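Local structure of type III effector HopA1 (Pseudomonas syringae pv. tomato str. DC3000, 4RSX) at residues Ser10-Glu13 with Trp14-Ala18; Ser25-Asp28 with Ile29-Tyr33; Arg105-Asp108 with Lys109-Arg113; Asp211-Gly214 with His215-Arg219; Pro233-Ala236 with Arg237-Ser241. The protein is a type III effector, probably delivered by the bacterium into plant cells, represented here by the C-terminal two-thirds of the protein. One frame throughout, in Å; residues are numbered along the deposited sequence.

Contact 1. Residues Ser10-Glu13 with Trp14-Ala18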
loop_
_atom_site.group_PDB
_atom_site.type_symbol
_atom_site.label_atom_id
_atom_site.label_comp_id
_atom_site.label_asym_id
_atom_site.label_seq_id
_atom_site.Cartn_x
_atom_site.Cartn_y
_atom_site.Cartn_z
ATOM N N SER A 10 -8.898 -10.238 11.473
ATOM C CA SER A 10 -9.449 -9.026 10.830
ATOM C C SER A 10 -9.994 -9.374 9.444
ATOM O O SER A 10 -10.975 -8.796 8.989
ATOM C CB SER A 10 -8.401 -7.911 10.715
ATOM O OG SER A 10 -7.461 -8.195 9.677
ATOM N N PHE A 11 -9.348 -10.329 8.782
ATOM C CA PHE A 11 -9.838 -10.871 7.520
ATOM C C PHE A 11 -11.171 -11.584 7.731
ATOM O O PHE A 11 -12.123 -11.393 6.966
ATOM C CB PHE A 11 -8.799 -11.835 6.938
ATOM C CG PHE A 11 -9.220 -12.494 5.643
ATOM C CD1 PHE A 11 -9.385 -11.746 4.487
ATOM C CD2 PHE A 11 -9.441 -13.862 5.587
ATOM C CE1 PHE A 11 -9.770 -12.348 3.288
ATOM C CE2 PHE A 11 -9.830 -14.475 4.388
ATOM C CZ PHE A 11 -9.993 -13.709 3.239
ATOM N N HIS A 12 -11.248 -12.403 8.774
ATOM C CA HIS A 12 -12.486 -13.123 9.061
ATOM C C HIS A 12 -13.657 -12.180 9.388
ATOM O O HIS A 12 -14.775 -12.377 8.908
ATOM C CB HIS A 12 -12.275 -14.146 10.183
ATOM C CG HIS A 12 -13.460 -15.027 10.416
ATOM N ND1 HIS A 12 -13.605 -16.259 9.813
ATOM C CD2 HIS A 12 -14.574 -14.844 11.167
ATOM C CE1 HIS A 12 -14.746 -16.804 10.198
ATOM N NE2 HIS A 12 -15.353 -15.968 11.017
ATOM N N GLU A 13 -13.400 -11.153 10.193
ATOM C CA GLU A 13 -14.425 -10.136 10.475
ATOM C C GLU A 13 -14.993 -9.492 9.200
ATOM O O GLU A 13 -16.216 -9.396 9.023
ATOM C CB GLU A 13 -13.876 -9.047 11.409
ATOM C CG GLU A 13 -14.879 -7.912 11.658
ATOM C CD GLU A 13 -16.192 -8.415 12.258
ATOM O OE1 GLU A 13 -16.160 -9.410 13.012
ATOM O OE2 GLU A 13 -17.264 -7.824 11.976
ATOM N N TRP A 14 -14.083 -9.053 8.324
ATOM C CA TRP A 14 -14.419 -8.493 7.016
ATOM C C TRP A 14 -15.361 -9.455 6.290
ATOM O O TRP A 14 -16.420 -9.054 5.775
ATOM C CB TRP A 14 -13.113 -8.311 6.219
ATOM C CG TRP A 14 -13.248 -7.786 4.812
ATOM C CD1 TRP A 14 -14.383 -7.328 4.203
ATOM C CD2 TRP A 14 -12.189 -7.651 3.838
ATOM N NE1 TRP A 14 -14.097 -6.923 2.917
ATOM C CE2 TRP A 14 -12.764 -7.110 2.670
ATOM C CE3 TRP A 14 -10.815 -7.937 3.851
ATOM C CZ2 TRP A 14 -12.010 -6.849 1.513
ATOM C CZ3 TRP A 14 -10.068 -7.682 2.701
ATOM C CH2 TRP A 14 -10.671 -7.143 1.545
ATOM N N ALA A 15 -14.953 -10.724 6.266
ATOM C CA ALA A 15 -15.686 -11.781 5.587
ATOM C C ALA A 15 -17.083 -11.981 6.187
ATOM O O ALA A 15 -18.036 -12.251 5.453
ATOM C CB ALA A 15 -14.887 -13.075 5.631
ATOM N N LYS A 16 -17.205 -11.853 7.508
ATOM C CA LYS A 16 -18.515 -11.994 8.163
ATOM C C LYS A 16 -19.449 -10.848 7.789
ATOM O O LYS A 16 -20.643 -11.056 7.558
ATOM C CB LYS A 16 -18.379 -12.073 9.685
ATOM C CG LYS A 16 -17.598 -13.271 10.178
ATOM C CD LYS A 16 -18.141 -14.582 9.592
ATOM C CE LYS A 16 -19.302 -15.165 10.394
ATOM N NZ LYS A 16 -19.465 -16.640 10.122
ATOM N N GLN A 17 -18.901 -9.641 7.706
ATOM C CA GLN A 17 -19.697 -8.499 7.253
ATOM C C GLN A 17 -20.139 -8.677 5.801
ATOM O O GLN A 17 -21.252 -8.296 5.445
ATOM C CB GLN A 17 -18.932 -7.184 7.438
ATOM C CG GLN A 17 -18.425 -6.969 8.853
ATOM C CD GLN A 17 -17.725 -5.631 9.015
ATOM O OE1 GLN A 17 -17.866 -4.736 8.173
ATOM N NE2 GLN A 17 -16.970 -5.484 10.104
ATOM N N ALA A 18 -19.274 -9.255 4.964
ATOM C CA ALA A 18 -19.668 -9.548 3.584
ATOM C C ALA A 18 -20.774 -10.587 3.592
ATOM O O ALA A 18 -21.729 -10.505 2.818
ATOM C CB ALA A 18 -18.465 -10.054 2.744
#
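The carbonyl oxygen of H12 takes the amide of K16, with N 2.9 Å from O, and the side chains of the same two residues also pack side by side. The histidine ring and the lysine chain point the same way, bringing H12 NE2 to 3.4 Å from K16 CD. The lysine bends at both chi2 and chi3, and K16 NZ goes on to a salt bridge with E19. One residue further along, E13 and Q17 repeat the i to i+4 spacing with a polar link: Q17 NE2 donates to E13 OE2 over 3.0 Å at 164°. The carboxylate oxygen uses its anti lone pair and lies close to the plane of the amide. All this belongs to the second half of helix 2-19, whose buried side carries F11 and W14. With CG anti to the backbone N in both (chi1 178°), the rings come together at F11 CD1 and W14 CE3, 4.1 Å apart. Helix 215-228 packs on both rings through I223, and the indole NE1 of W14 is hydrogen-bonded to I29 O.

Contact 2. Residues Ser25-Asp28 with Ile29-Tyr33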
loop_
_atom_site.group_PDB
_atom_site.type_symbol
_atom_site.label_atom_id
_atom_site.label_comp_id
_atom_site.label_asym_id
_atom_site.label_seq_id
_atom_site.Cartn_x
_atom_site.Cartn_y
_atom_site.Cartn_z
ATOM N N SER A 25 -21.695 -8.291 -4.288
ATOM C CA SER A 25 -20.790 -8.343 -5.433
ATOM C C SER A 25 -19.348 -8.278 -4.941
ATOM O O SER A 25 -19.104 -8.011 -3.758
ATOM C CB SER A 25 -21.039 -7.160 -6.360
ATOM O OG SER A 25 -20.506 -5.968 -5.805
ATOM N N ARG A 26 -18.395 -8.500 -5.842
ATOM C CA ARG A 26 -16.989 -8.348 -5.483
ATOM C C ARG A 26 -16.725 -6.910 -5.055
ATOM O O ARG A 26 -15.978 -6.668 -4.098
ATOM C CB ARG A 26 -16.060 -8.768 -6.634
ATOM C CG ARG A 26 -15.978 -10.282 -6.840
ATOM C CD ARG A 26 -15.232 -10.659 -8.130
ATOM N NE ARG A 26 -15.948 -10.185 -9.309
ATOM C CZ ARG A 26 -15.599 -9.133 -10.048
ATOM N NH1 ARG A 26 -14.502 -8.433 -9.779
ATOM N NH2 ARG A 26 -16.344 -8.794 -11.089
ATOM N N MET A 27 -17.362 -5.967 -5.748
ATOM C CA MET A 27 -17.252 -4.545 -5.420
ATOM C C MET A 27 -17.843 -4.201 -4.043
ATOM O O MET A 27 -17.269 -3.392 -3.298
ATOM C CB MET A 27 -17.915 -3.693 -6.505
ATOM C CG MET A 27 -17.601 -2.212 -6.418
ATOM S SD MET A 27 -15.833 -1.881 -6.591
ATOM C CE MET A 27 -15.478 -2.719 -8.130
ATOM N N ASP A 28 -18.976 -4.814 -3.702
ATOM C CA ASP A 28 -19.563 -4.626 -2.378
ATOM C C ASP A 28 -18.551 -5.033 -1.315
ATOM O O ASP A 28 -18.251 -4.266 -0.390
ATOM C CB ASP A 28 -20.819 -5.486 -2.210
ATOM C CG ASP A 28 -21.989 -4.971 -3.008
ATOM O OD1 ASP A 28 -22.068 -3.740 -3.212
ATOM O OD2 ASP A 28 -22.826 -5.806 -3.425
ATOM N N ILE A 29 -18.021 -6.245 -1.470
ATOM C CA ILE A 29 -17.049 -6.780 -0.535
ATOM C C ILE A 29 -15.862 -5.836 -0.439
ATOM O O ILE A 29 -15.388 -5.535 0.655
ATOM C CB ILE A 29 -16.611 -8.192 -0.953
ATOM C CG1 ILE A 29 -17.828 -9.122 -0.925
ATOM C CG2 ILE A 29 -15.480 -8.699 -0.058
ATOM C CD1 ILE A 29 -17.603 -10.463 -1.571
ATOM N N TYR A 30 -15.426 -5.328 -1.588
ATOM C CA TYR A 30 -14.297 -4.406 -1.664
ATOM C C TYR A 30 -14.549 -3.056 -0.956
ATOM O O TYR A 30 -13.630 -2.483 -0.339
ATOM C CB TYR A 30 -13.937 -4.191 -3.137
ATOM C CG TYR A 30 -12.837 -3.193 -3.368
ATOM C CD1 TYR A 30 -11.567 -3.397 -2.837
ATOM C CD2 TYR A 30 -13.059 -2.049 -4.131
ATOM C CE1 TYR A 30 -10.546 -2.484 -3.050
ATOM C CE2 TYR A 30 -12.043 -1.127 -4.358
ATOM C CZ TYR A 30 -10.786 -1.353 -3.818
ATOM O OH TYR A 30 -9.778 -0.435 -4.031
ATOM N N LYS A 31 -15.777 -2.543 -1.048
ATOM C CA LYS A 31 -16.089 -1.251 -0.433
ATOM C C LYS A 31 -15.959 -1.280 1.088
ATOM O O LYS A 31 -15.633 -0.263 1.693
ATOM C CB LYS A 31 -17.474 -0.753 -0.851
ATOM C CG LYS A 31 -17.526 -0.208 -2.290
ATOM C CD LYS A 31 -18.947 0.250 -2.664
ATOM C CE LYS A 31 -19.017 0.713 -4.118
ATOM N NZ LYS A 31 -20.418 0.739 -4.639
ATOM N N ILE A 32 -16.197 -2.443 1.697
ATOM C CA ILE A 32 -15.971 -2.603 3.136
ATOM C C ILE A 32 -14.505 -2.339 3.507
ATOM O O ILE A 32 -14.224 -1.683 4.510
ATOM C CB ILE A 32 -16.386 -3.995 3.644
ATOM C CG1 ILE A 32 -17.856 -4.275 3.307
ATOM C CG2 ILE A 32 -16.163 -4.093 5.145
ATOM C CD1 ILE A 32 -18.233 -5.736 3.437
ATOM N N TYR A 33 -13.584 -2.853 2.694
ATOM C CA TYR A 33 -12.150 -2.581 2.848
ATOM C C TYR A 33 -11.829 -1.100 2.644
ATOM O O TYR A 33 -11.010 -0.538 3.374
ATOM C CB TYR A 33 -11.349 -3.408 1.833
ATOM C CG TYR A 33 -9.863 -3.140 1.829
ATOM C CD1 TYR A 33 -9.009 -3.921 2.579
ATOM C CD2 TYR A 33 -9.313 -2.112 1.069
ATOM C CE1 TYR A 33 -7.660 -3.699 2.576
ATOM C CE2 TYR A 33 -7.957 -1.872 1.077
ATOM C CZ TYR A 33 -7.137 -2.678 1.828
ATOM O OH TYR A 33 -5.784 -2.469 1.848
#
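M27 and Y30 both swing CG opposite the backbone N (chi1 -168° and 177°), and a bend at chi2 of the methionine sets its sulfur beside the ring. The result is a Met-aromatic contact in the first turn of helix 26-35: M27 SD sits at the ring edge, 3.7 Å from Y30 CD2, with the two side chains pointing the same way. M217 of helix 215-228 packs against both. The helix starts with a capping box. S25, at the N-cap, accepts from the amide of D28 through its hydroxyl, OG to N 2.8 Å. D28 returns the bond, S25 N donating to D28 OD2 over 2.9 Å in an almost straight line, although the donor stands 34° out of the carboxylate plane. These reciprocal bonds occupy two amides at the helix start. The first helical bonds follow, I29 N to S25 O and Y30 N to R26 O. The extended chain of K31 runs back across M27, where K31 CE lies 4.0 Å from M27 CG.

Contact 3. Residues Arg105-Asp108 with Lys109-Arg113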
loop_
_atom_site.group_PDB
_atom_site.type_symbol
_atom_site.label_atom_id
_atom_site.label_comp_id
_atom_site.label_asym_id
_atom_site.label_seq_id
_atom_site.Cartn_x
_atom_site.Cartn_y
_atom_site.Cartn_z
ATOM N N ARG A 105 14.658 -1.535 -11.653
ATOM C CA ARG A 105 14.909 -2.833 -11.035
ATOM C C ARG A 105 13.779 -3.798 -11.397
ATOM O O ARG A 105 12.611 -3.456 -11.257
ATOM C CB ARG A 105 15.034 -2.664 -9.518
ATOM C CG ARG A 105 16.134 -1.673 -9.132
ATOM C CD ARG A 105 16.118 -1.311 -7.661
ATOM N NE ARG A 105 17.171 -0.340 -7.346
ATOM C CZ ARG A 105 17.121 0.535 -6.345
ATOM N NH1 ARG A 105 16.062 0.561 -5.532
ATOM N NH2 ARG A 105 18.136 1.380 -6.154
ATOM N N ARG A 106 14.127 -4.990 -11.885
ATOM C CA ARG A 106 13.123 -6.003 -12.250
ATOM C C ARG A 106 12.285 -6.378 -11.026
ATOM O O ARG A 106 12.819 -6.489 -9.911
ATOM C CB ARG A 106 13.803 -7.255 -12.849
ATOM C CG ARG A 106 12.859 -8.421 -13.195
ATOM C CD ARG A 106 13.619 -9.738 -13.459
ATOM N NE ARG A 106 12.777 -10.932 -13.262
ATOM C CZ ARG A 106 12.875 -11.784 -12.233
ATOM N NH1 ARG A 106 13.790 -11.606 -11.282
ATOM N NH2 ARG A 106 12.059 -12.835 -12.153
ATOM N N GLU A 107 10.977 -6.546 -11.225
ATOM C CA GLU A 107 10.075 -6.969 -10.141
ATOM C C GLU A 107 9.947 -8.488 -10.097
ATOM O O GLU A 107 9.749 -9.119 -11.141
ATOM C CB GLU A 107 8.669 -6.387 -10.341
ATOM C CG GLU A 107 8.558 -4.861 -10.258
ATOM C CD GLU A 107 7.130 -4.375 -10.553
ATOM O OE1 GLU A 107 6.233 -5.235 -10.705
ATOM O OE2 GLU A 107 6.895 -3.145 -10.634
ATOM N N ASP A 108 10.035 -9.080 -8.906
ATOM C CA ASP A 108 9.671 -10.490 -8.776
ATOM C C ASP A 108 8.175 -10.630 -9.046
ATOM O O ASP A 108 7.402 -9.688 -8.813
ATOM C CB ASP A 108 9.933 -11.001 -7.363
ATOM C CG ASP A 108 11.407 -11.048 -7.009
ATOM O OD1 ASP A 108 12.264 -11.013 -7.922
ATOM O OD2 ASP A 108 11.703 -11.131 -5.795
ATOM N N LYS A 109 7.755 -11.805 -9.504
ATOM C CA LYS A 109 6.336 -12.068 -9.662
ATOM C C LYS A 109 5.622 -12.074 -8.313
ATOM O O LYS A 109 4.436 -11.794 -8.239
ATOM C CB LYS A 109 6.130 -13.399 -10.382
ATOM C CG LYS A 109 6.979 -13.510 -11.638
ATOM C CD LYS A 109 6.141 -13.696 -12.891
ATOM C CE LYS A 109 6.379 -15.083 -13.519
ATOM N NZ LYS A 109 7.811 -15.336 -13.890
ATOM N N ASN A 110 6.351 -12.405 -7.251
ATOM C CA ASN A 110 5.815 -12.315 -5.897
ATOM C C ASN A 110 6.504 -11.223 -5.098
ATOM O O ASN A 110 7.688 -11.337 -4.787
ATOM C CB ASN A 110 6.022 -13.630 -5.160
ATOM C CG ASN A 110 5.396 -14.792 -5.871
ATOM O OD1 ASN A 110 4.373 -14.653 -6.551
ATOM N ND2 ASN A 110 6.014 -15.959 -5.727
ATOM N N GLN A 111 5.777 -10.175 -4.742
ATOM C CA GLN A 111 6.401 -9.072 -4.030
ATOM C C GLN A 111 5.802 -8.863 -2.662
ATOM O O GLN A 111 4.634 -9.182 -2.431
ATOM C CB GLN A 111 6.285 -7.773 -4.835
ATOM C CG GLN A 111 7.382 -7.560 -5.874
ATOM C CD GLN A 111 7.468 -6.098 -6.310
ATOM O OE1 GLN A 111 6.447 -5.421 -6.440
ATOM N NE2 GLN A 111 8.689 -5.601 -6.505
ATOM N N GLY A 112 6.604 -8.312 -1.756
ATOM C CA GLY A 112 6.089 -7.770 -0.509
ATOM C C GLY A 112 5.747 -6.288 -0.650
ATOM O O GLY A 112 6.417 -5.564 -1.402
ATOM N N ARG A 113 4.703 -5.844 0.056
ATOM C CA ARG A 113 4.285 -4.443 0.015
ATOM C C ARG A 113 4.257 -3.914 1.437
ATOM O O ARG A 113 3.532 -4.435 2.289
ATOM C CB ARG A 113 2.880 -4.291 -0.579
ATOM C CG ARG A 113 2.495 -5.315 -1.640
ATOM C CD ARG A 113 3.141 -4.957 -2.964
ATOM N NE ARG A 113 2.492 -5.545 -4.146
ATOM C CZ ARG A 113 1.303 -5.175 -4.626
ATOM N NH1 ARG A 113 0.590 -4.240 -4.007
ATOM N NH2 ARG A 113 0.812 -5.750 -5.719
#
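From CB, the side chain of Q111 runs extended beyond CG and turns back over the loop that precedes it. Its CG rests 3.6 Å from the carbonyl oxygen of D108. At the tip, the amide nitrogen NE2 comes beside the aliphatic part of E107, 3.8 Å from E107 CG and 3.9 Å from E107 CB. Here the carboxylate and amide planes are only 20° apart, but E107 is met through its CB and CG, while Q111 NE2 is hydrogen-bonded to N163 OD1 and T141 OG1. The loop joins strand 96-101 to strand 111-116 in the antiparallel sheet, and the backbone of Q111 is bonded to S207 of the adjacent strand 202-207. At the bend itself, D108 CB approaches the carbonyl oxygen of N110 to 3.4 Å. The carboxylate of D108 also feels R106: its OD1 is 3.7 Å from R106 NH1, a long salt bridge in which the oxygen lies well out of the guanidinium plane and no N-H points at it.

Contact 4. Residues Asp211-Gly214 with His215-Arg219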
loop_
_atom_site.group_PDB
_atom_site.type_symbol
_atom_site.label_atom_id
_atom_site.label_comp_id
_atom_site.label_asym_id
_atom_site.label_seq_id
_atom_site.Cartn_x
_atom_site.Cartn_y
_atom_site.Cartn_z
ATOM N N ASP A 211 0.357 -10.121 -9.720
ATOM C CA ASP A 211 -0.914 -9.426 -9.480
ATOM C C ASP A 211 -0.763 -7.902 -9.421
ATOM O O ASP A 211 0.218 -7.381 -8.887
ATOM C CB ASP A 211 -1.543 -9.926 -8.181
ATOM C CG ASP A 211 -3.005 -9.534 -8.036
ATOM O OD1 ASP A 211 -3.486 -8.605 -8.734
ATOM O OD2 ASP A 211 -3.678 -10.160 -7.190
ATOM N N THR A 212 -1.741 -7.199 -9.988
ATOM C CA THR A 212 -1.785 -5.736 -9.938
ATOM C C THR A 212 -3.203 -5.224 -9.649
ATOM O O THR A 212 -3.489 -4.036 -9.804
ATOM C CB THR A 212 -1.243 -5.082 -11.245
ATOM O OG1 THR A 212 -1.805 -5.743 -12.393
ATOM C CG2 THR A 212 0.289 -5.152 -11.291
ATOM N N ARG A 213 -4.085 -6.130 -9.234
ATOM C CA ARG A 213 -5.415 -5.743 -8.770
ATOM C C ARG A 213 -5.359 -4.862 -7.508
ATOM O O ARG A 213 -6.280 -4.071 -7.259
ATOM C CB ARG A 213 -6.240 -6.989 -8.444
ATOM C CG ARG A 213 -7.155 -7.493 -9.544
ATOM C CD ARG A 213 -7.748 -8.807 -9.090
ATOM N NE ARG A 213 -6.663 -9.670 -8.622
ATOM C CZ ARG A 213 -6.813 -10.837 -7.991
ATOM N NH1 ARG A 213 -8.028 -11.324 -7.723
ATOM N NH2 ARG A 213 -5.729 -11.525 -7.625
ATOM N N GLY A 214 -4.300 -5.010 -6.707
ATOM C CA GLY A 214 -4.225 -4.332 -5.418
ATOM C C GLY A 214 -4.685 -5.206 -4.249
ATOM O O GLY A 214 -5.539 -6.080 -4.406
ATOM N N HIS A 215 -4.129 -4.959 -3.068
ATOM C CA HIS A 215 -4.334 -5.847 -1.929
ATOM C C HIS A 215 -5.810 -6.008 -1.529
ATOM O O HIS A 215 -6.275 -7.137 -1.286
ATOM C CB HIS A 215 -3.516 -5.365 -0.733
ATOM C CG HIS A 215 -3.829 -6.089 0.530
ATOM N ND1 HIS A 215 -3.247 -7.296 0.863
ATOM C CD2 HIS A 215 -4.690 -5.797 1.534
ATOM C CE1 HIS A 215 -3.726 -7.705 2.022
ATOM N NE2 HIS A 215 -4.604 -6.817 2.450
ATOM N N GLY A 216 -6.537 -4.892 -1.463
ATOM C CA GLY A 216 -7.962 -4.908 -1.146
ATOM C C GLY A 216 -8.824 -5.732 -2.096
ATOM O O GLY A 216 -9.662 -6.534 -1.651
ATOM N N MET A 217 -8.636 -5.550 -3.399
ATOM C CA MET A 217 -9.482 -6.249 -4.359
ATOM C C MET A 217 -9.130 -7.730 -4.418
ATOM O O MET A 217 -10.020 -8.579 -4.583
ATOM C CB MET A 217 -9.419 -5.600 -5.757
ATOM C CG MET A 217 -10.421 -6.187 -6.779
ATOM S SD MET A 217 -12.181 -6.160 -6.260
ATOM C CE MET A 217 -12.607 -4.456 -6.602
ATOM N N SER A 218 -7.844 -8.050 -4.267
ATOM C CA SER A 218 -7.438 -9.452 -4.316
ATOM C C SER A 218 -8.013 -10.240 -3.141
ATOM O O SER A 218 -8.516 -11.357 -3.321
ATOM C CB SER A 218 -5.915 -9.615 -4.389
ATOM O OG SER A 218 -5.295 -9.336 -3.151
ATOM N N ARG A 219 -7.958 -9.665 -1.942
ATOM C CA ARG A 219 -8.482 -10.377 -0.782
ATOM C C ARG A 219 -10.009 -10.343 -0.802
ATOM O O ARG A 219 -10.648 -11.266 -0.302
ATOM C CB ARG A 219 -7.945 -9.798 0.537
ATOM C CG ARG A 219 -6.417 -9.701 0.635
ATOM C CD ARG A 219 -5.741 -10.927 0.076
ATOM N NE ARG A 219 -4.411 -11.129 0.637
ATOM C CZ ARG A 219 -3.267 -10.841 0.019
ATOM N NH1 ARG A 219 -2.117 -11.076 0.634
ATOM N NH2 ARG A 219 -3.265 -10.321 -1.201
HETATM O O HOH W 1 -7.936 -13.497 -5.170
HETATM O O HOH W 2 -7.239 -3.114 -4.593
#
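G214, at the N-cap position with a positive phi of 96° that glycine adopts readily, turns its carbonyl into the first turn of the helix, where S218 N donates to G214 O over 3.0 Å nearly along the carbonyl axis. R213 lays one face of its guanidinium over S218 CB, which is 3.8 Å from R213 NH2, and D211 OD2 comes to 3.6 Å from the same methylene. The loop between strand 202-207 and helix 215-228 is tied up by an Asx turn, in which D211 OD1 accepts from R213 N. D211 grips the arginine again through a salt bridge from OD2 to R213 NH2, the nitrogen lying 44° out of the carboxylate plane. R213 NH1 has a second acidic partner in E221, further along the helix. One ordered water bridges R213 O and M217 N, 3.0 Å and 3.1 Å from them. Within the helix, S218 OG donates to H215 O and accepts from R219 NH2, the oxygen lying nearly in the guanidinium plane; H215 ND1 lies over the centre of this guanidinium, 3.6 Å above it.

Contact 5. Residues Pro233-Ala236 with Arg237-Ser241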
loop_
_atom_site.group_PDB
_atom_site.type_symbol
_atom_site.label_atom_id
_atom_site.label_comp_id
_atom_site.label_asym_id
_atom_site.label_seq_id
_atom_site.Cartn_x
_atom_site.Cartn_y
_atom_site.Cartn_z
ATOM N N PRO A 233 -18.018 -25.499 6.771
ATOM C CA PRO A 233 -18.152 -24.278 7.588
ATOM C C PRO A 233 -17.543 -23.076 6.867
ATOM O O PRO A 233 -16.616 -23.262 6.055
ATOM C CB PRO A 233 -17.330 -24.597 8.846
ATOM C CG PRO A 233 -17.370 -26.100 8.951
ATOM C CD PRO A 233 -17.394 -26.609 7.522
ATOM N N PHE A 234 -18.055 -21.877 7.147
ATOM C CA PHE A 234 -17.593 -20.666 6.481
ATOM C C PHE A 234 -16.112 -20.433 6.779
ATOM O O PHE A 234 -15.341 -20.052 5.896
ATOM C CB PHE A 234 -18.447 -19.468 6.908
ATOM C CG PHE A 234 -18.102 -18.189 6.193
ATOM C CD1 PHE A 234 -17.866 -17.022 6.905
ATOM C CD2 PHE A 234 -17.990 -18.158 4.803
ATOM C CE1 PHE A 234 -17.544 -15.828 6.250
ATOM C CE2 PHE A 234 -17.655 -16.961 4.137
ATOM C CZ PHE A 234 -17.435 -15.799 4.869
ATOM N N LEU A 235 -15.712 -20.707 8.016
ATOM C CA LEU A 235 -14.315 -20.593 8.422
ATOM C C LEU A 235 -13.386 -21.467 7.562
ATOM O O LEU A 235 -12.333 -21.008 7.098
ATOM C CB LEU A 235 -14.171 -20.950 9.905
ATOM C CG LEU A 235 -12.740 -20.956 10.431
ATOM C CD1 LEU A 235 -12.060 -19.626 10.115
ATOM C CD2 LEU A 235 -12.709 -21.235 11.940
ATOM N N ALA A 236 -13.778 -22.722 7.355
ATOM C CA ALA A 236 -13.021 -23.627 6.491
ATOM C C ALA A 236 -13.044 -23.182 5.017
ATOM O O ALA A 236 -12.056 -23.354 4.297
ATOM C CB ALA A 236 -13.535 -25.059 6.631
ATOM N N ARG A 237 -14.161 -22.620 4.567
ATOM C CA ARG A 237 -14.249 -22.140 3.183
ATOM C C ARG A 237 -13.283 -20.970 2.925
ATOM O O ARG A 237 -12.577 -20.961 1.927
ATOM C CB ARG A 237 -15.698 -21.785 2.806
ATOM C CG ARG A 237 -16.613 -23.013 2.585
ATOM C CD ARG A 237 -18.027 -22.609 2.171
ATOM N NE ARG A 237 -18.901 -22.318 3.310
ATOM C CZ ARG A 237 -19.726 -21.273 3.378
ATOM N NH1 ARG A 237 -20.490 -21.093 4.450
ATOM N NH2 ARG A 237 -19.789 -20.402 2.380
ATOM N N LEU A 238 -13.222 -20.020 3.856
ATOM C CA LEU A 238 -12.240 -18.937 3.804
ATOM C C LEU A 238 -10.804 -19.443 3.695
ATOM O O LEU A 238 -10.051 -19.021 2.808
ATOM C CB LEU A 238 -12.359 -18.068 5.048
ATOM C CG LEU A 238 -13.489 -17.054 4.992
ATOM C CD1 LEU A 238 -13.727 -16.427 6.370
ATOM C CD2 LEU A 238 -13.168 -15.994 3.960
ATOM N N LYS A 239 -10.425 -20.333 4.606
ATOM C CA LYS A 239 -9.095 -20.923 4.592
ATOM C C LYS A 239 -8.834 -21.686 3.303
ATOM O O LYS A 239 -7.740 -21.607 2.738
ATOM C CB LYS A 239 -8.908 -21.837 5.803
ATOM C CG LYS A 239 -8.923 -21.073 7.122
ATOM C CD LYS A 239 -8.425 -21.944 8.279
ATOM C CE LYS A 239 -8.331 -21.138 9.573
ATOM N NZ LYS A 239 -7.102 -20.313 9.632
ATOM N N LEU A 240 -9.834 -22.421 2.831
ATOM C CA LEU A 240 -9.697 -23.148 1.569
ATOM C C LEU A 240 -9.579 -22.175 0.404
ATOM O O LEU A 240 -8.769 -22.373 -0.489
ATOM C CB LEU A 240 -10.900 -24.051 1.339
ATOM C CG LEU A 240 -10.655 -25.436 0.752
ATOM C CD1 LEU A 240 -9.984 -25.348 -0.615
ATOM C CD2 LEU A 240 -9.833 -26.291 1.725
ATOM N N SER A 241 -10.400 -21.129 0.410
ATOM C CA SER A 241 -10.335 -20.111 -0.632
ATOM C C SER A 241 -8.989 -19.385 -0.635
ATOM O O SER A 241 -8.459 -19.066 -1.711
ATOM C CB SER A 241 -11.486 -19.119 -0.499
ATOM O OG SER A 241 -11.369 -18.070 -1.457
#
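Among the polar bonds, P233 O, at the N-cap, receives the amide of R237 over 2.9 Å in the carbonyl plane, and F234 O receives that of L238 over the same distance in an almost straight line. L240 N to A236 O is tighter still, at 2.8 Å. The flat groups meet next: the guanidinium of R237 folds back over F234, a bend at chi3 setting R237 NH1 3.6 Å from F234 CB. One guanidinium face covers F234 CD2, while R237 NH2 lies at the ring edge and the two planes stand 53° apart. The hydrogen bonds of this group go to backbone carbonyls, NE to M232 O and NH2 to A226 O, which fasten the start of helix 234-245 to the end of helix 215-228 and the connecting loop. Apolar contacts complete the account. L238 CD1 makes a CH-pi contact over one face of the F234 ring, 4.2 Å from its centroid and 22° off its normal. L235 and K239 run side by side, L235 CD1 4.1 Å from K239 CE, before K239 NZ reaches the carboxylate of D250.

All five contacts are local and follow in series along the chain, so none nests within or crosses another. Contact 1, on helix 2-19, comes first and joins three of the others. W14 CZ2 packs on Y33 CB of contact 2 on the next helix, W14 CH2 meets G216 O of contact 4, and A15 CB packs on L238 CD1 of contact 5. Contact 2 reaches contact 4 where Y30 CD1 meets the carbonyl carbon of G216 and Y33 OH approaches H215 CD2. Contact 3 rounds the loop leading into strand 111-116 and touches contact 4 through R113 NH2 and D211 O, where the sheet meets the loop leading into helix 215-228. Contacts 4 and 5 begin successive helices without touching.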